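Long-range contact in leucine aminopeptidase 1 (Caenorhabditis elegans, PDB 2HC9), which removes N-terminal amino acids, preferably leucine, from peptides as a two-zinc aminopeptidase of the M17 family and probably serves in digestion: residues 337-349 / 437-451. The protein carries 1 engineered substitution. Sequence-based numbering, arbitrary orientation. Where two conformers were deposited one is given.
Engineered in segment 437-451: L440 (natural residue Phe). With BCT (bicarbonate ion), chain D.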
loop_
_atom_site.group_PDB
_atom_site.type_symbol
_atom_site.label_atom_id
_atom_site.label_comp_id
_atom_site.label_asym_id
_atom_site.label_seq_id
_atom_site.Cartn_x
_atom_site.Cartn_y
_atom_site.Cartn_z
ATOM N N GLY A 337 17.884 18.364 -2.317
ATOM C CA GLY A 337 17.927 19.792 -2.650
ATOM C C GLY A 337 18.402 20.645 -1.480
ATOM O O GLY A 337 19.209 21.553 -1.642
ATOM N N ARG A 338 17.930 20.321 -0.288
ATOM C CA ARG A 338 18.271 21.119 0.875
ATOM C C ARG A 338 19.760 20.969 1.243
ATOM O O ARG A 338 20.371 21.922 1.738
ATOM C CB ARG A 338 17.354 20.771 2.059
ATOM C CG ARG A 338 17.531 19.313 2.579
ATOM C CD ARG A 338 16.342 18.915 3.496
ATOM N NE ARG A 338 15.149 18.631 2.693
ATOM C CZ ARG A 338 14.018 18.138 3.203
ATOM N NH1 ARG A 338 13.949 17.856 4.515
ATOM N NH2 ARG A 338 12.981 17.898 2.403
ATOM N N LEU A 339 20.346 19.803 0.958
ATOM C CA LEU A 339 21.792 19.575 1.192
ATOM C C LEU A 339 22.598 20.476 0.254
ATOM O O LEU A 339 23.515 21.172 0.674
ATOM C CB LEU A 339 22.165 18.109 0.907
ATOM C CG LEU A 339 21.554 17.075 1.901
ATOM C CD1 LEU A 339 21.897 15.653 1.465
ATOM C CD2 LEU A 339 22.054 17.332 3.334
ATOM N N ILE A 340 22.253 20.459 -1.030
ATOM C CA ILE A 340 23.058 21.235 -1.969
ATOM C C ILE A 340 22.898 22.736 -1.723
ATOM O O ILE A 340 23.871 23.501 -1.859
ATOM C CB ILE A 340 22.837 20.820 -3.447
ATOM C CG1 ILE A 340 21.477 21.316 -3.981
ATOM C CG2 ILE A 340 22.969 19.273 -3.600
ATOM C CD1 ILE A 340 21.228 21.003 -5.498
ATOM N N LEU A 341 21.675 23.159 -1.370
ATOM C CA LEU A 341 21.415 24.557 -1.078
ATOM C C LEU A 341 22.079 25.016 0.212
ATOM O O LEU A 341 22.440 26.169 0.306
ATOM C CB LEU A 341 19.913 24.861 -1.025
ATOM C CG LEU A 341 19.169 24.737 -2.369
ATOM C CD1 LEU A 341 17.672 24.639 -2.109
ATOM C CD2 LEU A 341 19.477 25.930 -3.314
ATOM N N ALA A 342 22.229 24.126 1.201
ATOM C CA ALA A 342 22.971 24.483 2.424
ATOM C C ALA A 342 24.400 24.948 2.059
ATOM O O ALA A 342 24.936 25.915 2.635
ATOM C CB ALA A 342 23.047 23.250 3.387
ATOM N N ASP A 343 25.027 24.266 1.101
ATOM C CA ASP A 343 26.351 24.714 0.645
ATOM C C ASP A 343 26.271 26.041 -0.130
ATOM O O ASP A 343 27.114 26.928 0.047
ATOM C CB ASP A 343 26.982 23.655 -0.253
ATOM C CG ASP A 343 27.502 22.442 0.520
ATOM O OD1 ASP A 343 27.483 22.439 1.781
ATOM O OD2 ASP A 343 27.932 21.490 -0.169
ATOM N N GLY A 344 25.269 26.163 -1.002
ATOM C CA GLY A 344 25.162 27.373 -1.852
ATOM C C GLY A 344 24.934 28.626 -1.019
ATOM O O GLY A 344 25.546 29.681 -1.270
ATOM N N VAL A 345 24.082 28.512 -0.004
ATOM C CA VAL A 345 23.763 29.641 0.848
ATOM C C VAL A 345 24.958 29.992 1.776
ATOM O O VAL A 345 25.280 31.164 1.999
ATOM C CB VAL A 345 22.441 29.355 1.615
ATOM C CG1 VAL A 345 22.241 30.316 2.709
ATOM C CG2 VAL A 345 21.232 29.414 0.669
ATOM N N PHE A 346 25.628 28.973 2.293
ATOM C CA PHE A 346 26.845 29.224 3.063
ATOM C C PHE A 346 27.932 29.914 2.222
ATOM O O PHE A 346 28.554 30.899 2.639
ATOM C CB PHE A 346 27.409 27.942 3.681
ATOM C CG PHE A 346 28.586 28.202 4.576
ATOM C CD1 PHE A 346 28.382 28.642 5.890
ATOM C CD2 PHE A 346 29.892 28.050 4.104
ATOM C CE1 PHE A 346 29.492 28.900 6.731
ATOM C CE2 PHE A 346 30.996 28.334 4.914
ATOM C CZ PHE A 346 30.790 28.746 6.244
ATOM N N TYR A 347 28.142 29.411 1.025
ATOM C CA TYR A 347 29.062 30.072 0.099
ATOM C C TYR A 347 28.696 31.536 -0.140
ATOM O O TYR A 347 29.582 32.415 -0.112
ATOM C CB TYR A 347 29.107 29.319 -1.232
ATOM C CG TYR A 347 30.156 29.839 -2.200
ATOM C CD1 TYR A 347 31.433 29.293 -2.217
ATOM C CD2 TYR A 347 29.862 30.886 -3.087
ATOM C CE1 TYR A 347 32.403 29.744 -3.134
ATOM C CE2 TYR A 347 30.826 31.345 -3.993
ATOM C CZ TYR A 347 32.070 30.769 -4.013
ATOM O OH TYR A 347 33.001 31.232 -4.923
ATOM N N ALA A 348 27.414 31.805 -0.394
ATOM C CA ALA A 348 26.962 33.172 -0.645
ATOM C C ALA A 348 27.270 34.064 0.544
ATOM O O ALA A 348 27.713 35.197 0.357
ATOM C CB ALA A 348 25.455 33.212 -0.956
ATOM N N LYS A 349 27.050 33.556 1.756
ATOM C CA LYS A 349 27.339 34.348 2.965
ATOM C C LYS A 349 28.834 34.539 3.154
ATOM O O LYS A 349 29.296 35.657 3.271
ATOM C CB LYS A 349 26.759 33.696 4.236
ATOM C CG LYS A 349 27.059 34.532 5.492
ATOM C CD LYS A 349 26.532 33.870 6.758
ATOM C CE LYS A 349 26.833 34.784 7.971
ATOM N NZ LYS A 349 26.385 34.173 9.222
ATOM N N ALA A 437 12.187 21.575 5.887
ATOM C CA ALA A 437 13.106 21.449 4.759
ATOM C C ALA A 437 13.914 22.739 4.593
ATOM O O ALA A 437 15.123 22.698 4.394
ATOM C CB ALA A 437 12.300 21.145 3.457
ATOM N N GLY A 438 13.258 23.890 4.678
ATOM C CA GLY A 438 13.988 25.158 4.584
ATOM C C GLY A 438 14.937 25.393 5.746
ATOM O O GLY A 438 16.018 25.957 5.573
ATOM N N LEU A 439 14.548 24.936 6.943
ATOM C CA LEU A 439 15.383 25.125 8.141
ATOM C C LEU A 439 16.664 24.315 8.073
ATOM O O LEU A 439 17.668 24.715 8.655
ATOM C CB LEU A 439 14.602 24.746 9.416
ATOM C CG LEU A 439 13.473 25.721 9.794
ATOM C CD1 LEU A 439 12.688 25.121 10.996
ATOM C CD2 LEU A 439 14.045 27.096 10.122
ATOM N N LEU A 440 16.649 23.183 7.364
ATOM C CA LEU A 440 17.903 22.447 7.170
ATOM C C LEU A 440 18.894 23.362 6.429
ATOM O O LEU A 440 20.056 23.449 6.812
ATOM C CB LEU A 440 17.682 21.149 6.362
ATOM C CG LEU A 440 18.909 20.280 6.048
ATOM C CD1 LEU A 440 19.868 20.811 4.932
ATOM C CD2 LEU A 440 19.664 19.822 7.351
ATOM N N ILE A 441 18.421 24.043 5.384
ATOM C CA ILE A 441 19.271 24.996 4.648
ATOM C C ILE A 441 19.774 26.097 5.592
ATOM O O ILE A 441 20.996 26.348 5.702
ATOM C CB ILE A 441 18.485 25.649 3.473
ATOM C CG1 ILE A 441 18.029 24.585 2.457
ATOM C CG2 ILE A 441 19.352 26.707 2.778
ATOM C CD1 ILE A 441 16.930 25.080 1.502
ATOM N N GLY A 442 18.845 26.746 6.281
ATOM C CA GLY A 442 19.207 27.887 7.137
ATOM C C GLY A 442 20.081 27.543 8.328
ATOM O O GLY A 442 20.796 28.398 8.842
ATOM N N ALA A 443 20.041 26.289 8.767
ATOM C CA ALA A 443 20.860 25.852 9.903
ATOM C C ALA A 443 22.366 26.026 9.651
ATOM O O ALA A 443 23.164 25.990 10.579
ATOM C CB ALA A 443 20.537 24.371 10.259
ATOM N N HIS A 444 22.751 26.203 8.390
ATOM C CA HIS A 444 24.160 26.336 8.028
ATOM C C HIS A 444 24.600 27.791 7.889
ATOM O O HIS A 444 25.797 28.070 7.700
ATOM C CB HIS A 444 24.432 25.515 6.757
ATOM C CG HIS A 444 24.250 24.046 7.002
ATOM N ND1 HIS A 444 25.254 23.259 7.524
ATOM C CD2 HIS A 444 23.134 23.280 7.001
ATOM C CE1 HIS A 444 24.783 22.046 7.759
ATOM N NE2 HIS A 444 23.495 22.031 7.455
ATOM N N ILE A 445 23.637 28.703 8.039
ATOM C CA ILE A 445 23.921 30.145 8.170
ATOM C C ILE A 445 23.201 30.807 9.366
ATOM O O ILE A 445 22.752 31.948 9.271
ATOM C CB ILE A 445 23.607 30.900 6.837
ATOM C CG1 ILE A 445 22.158 30.642 6.367
ATOM C CG2 ILE A 445 24.627 30.514 5.729
ATOM C CD1 ILE A 445 21.595 31.838 5.540
ATOM N N GLY A 446 23.085 30.088 10.489
ATOM C CA GLY A 446 22.489 30.651 11.702
ATOM C C GLY A 446 21.084 31.154 11.475
ATOM O O GLY A 446 20.658 32.141 12.087
ATOM N N PHE A 447 20.373 30.493 10.564
ATOM C CA PHE A 447 18.998 30.853 10.205
ATOM C C PHE A 447 18.871 32.300 9.711
ATOM O O PHE A 447 17.815 32.913 9.844
ATOM C CB PHE A 447 18.013 30.529 11.338
ATOM C CG PHE A 447 18.096 29.102 11.794
ATOM C CD1 PHE A 447 17.600 28.073 10.984
ATOM C CD2 PHE A 447 18.689 28.780 13.018
ATOM C CE1 PHE A 447 17.719 26.706 11.401
ATOM C CE2 PHE A 447 18.806 27.425 13.435
ATOM C CZ PHE A 447 18.315 26.406 12.622
ATOM N N GLY A 448 19.955 32.830 9.133
ATOM C CA GLY A 448 19.923 34.191 8.557
ATOM C C GLY A 448 20.428 35.268 9.514
ATOM O O GLY A 448 20.352 36.459 9.202
ATOM N N GLU A 449 20.904 34.869 10.695
ATOM C CA GLU A 449 21.281 35.848 11.745
ATOM C C GLU A 449 22.234 36.908 11.165
ATOM O O GLU A 449 23.216 36.574 10.489
ATOM C CB GLU A 449 21.974 35.143 12.930
ATOM C CG GLU A 449 23.231 34.366 12.522
ATOM C CD GLU A 449 24.015 33.749 13.689
ATOM O OE1 GLU A 449 23.701 34.053 14.863
ATOM O OE2 GLU A 449 24.953 32.953 13.418
ATOM N N GLY A 450 21.938 38.181 11.428
ATOM C CA GLY A 450 22.791 39.280 10.954
ATOM C C GLY A 450 22.605 39.720 9.503
ATOM O O GLY A 450 23.253 40.673 9.050
ATOM N N LEU A 451 21.739 39.029 8.756
ATOM C CA LEU A 451 21.506 39.356 7.347
ATOM C C LEU A 451 20.053 39.070 6.996
ATOM O O LEU A 451 19.247 38.813 7.888
ATOM C CB LEU A 451 22.475 38.591 6.413
ATOM C CG LEU A 451 22.654 37.059 6.538
ATOM C CD1 LEU A 451 21.510 36.261 5.882
ATOM C CD2 LEU A 451 23.964 36.679 5.899
HETATM C C BCT D . 14.700 18.385 -0.954
HETATM O O1 BCT D . 15.046 18.204 -2.127
HETATM O O2 BCT D . 13.501 18.368 -0.611
HETATM O O3 BCT D . 15.625 18.559 -0.048
HETATM O O HOH W 1 23.621 34.500 8.721
#
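I441 is the knob of this helix pair, its side chain lodged among R338, L341, A342 and V345. Branching at CB suits it to the hole: the CG1 arm passes the carbonyl O of R338 and ends with CD1 3.7 Å from L341 CD1. Small A342 lets the backbones close in, the CA atoms of A342 and I441 being 4.3 Å apart, and its methyl touches CD2 of H444, whose ND1 is hydrogen-bonded to S324. Further along, I445, in a loop, takes over, its CG2 lying 3.7 Å from F346 CA and also touching K349 CD. K349, fully extended with CG anti to its backbone N (chi1 -180°), passes L451 CD2 and gives NZ to a water 2.8 Å away, which in turn donates to the carbonyls of I445 and E449.

At the other end the A437 methyl sits 3.4 Å above the centre of the R338 guanidinium plane, and the engineered L440 crosses the arginine's aliphatic part. R338 holds bicarbonate in its guanidinium plane, NH2 reaching O2 almost straight (171°), while NH1 binds the N423 carbonyl. G337 N donates to O1; R338 N and NE share O3. Helix 433-442 thus backs the arginine, a predicted active-site residue, at the N-terminal turn of helix 337-349, which lines the bicarbonate pocket of the M17 catalytic domain.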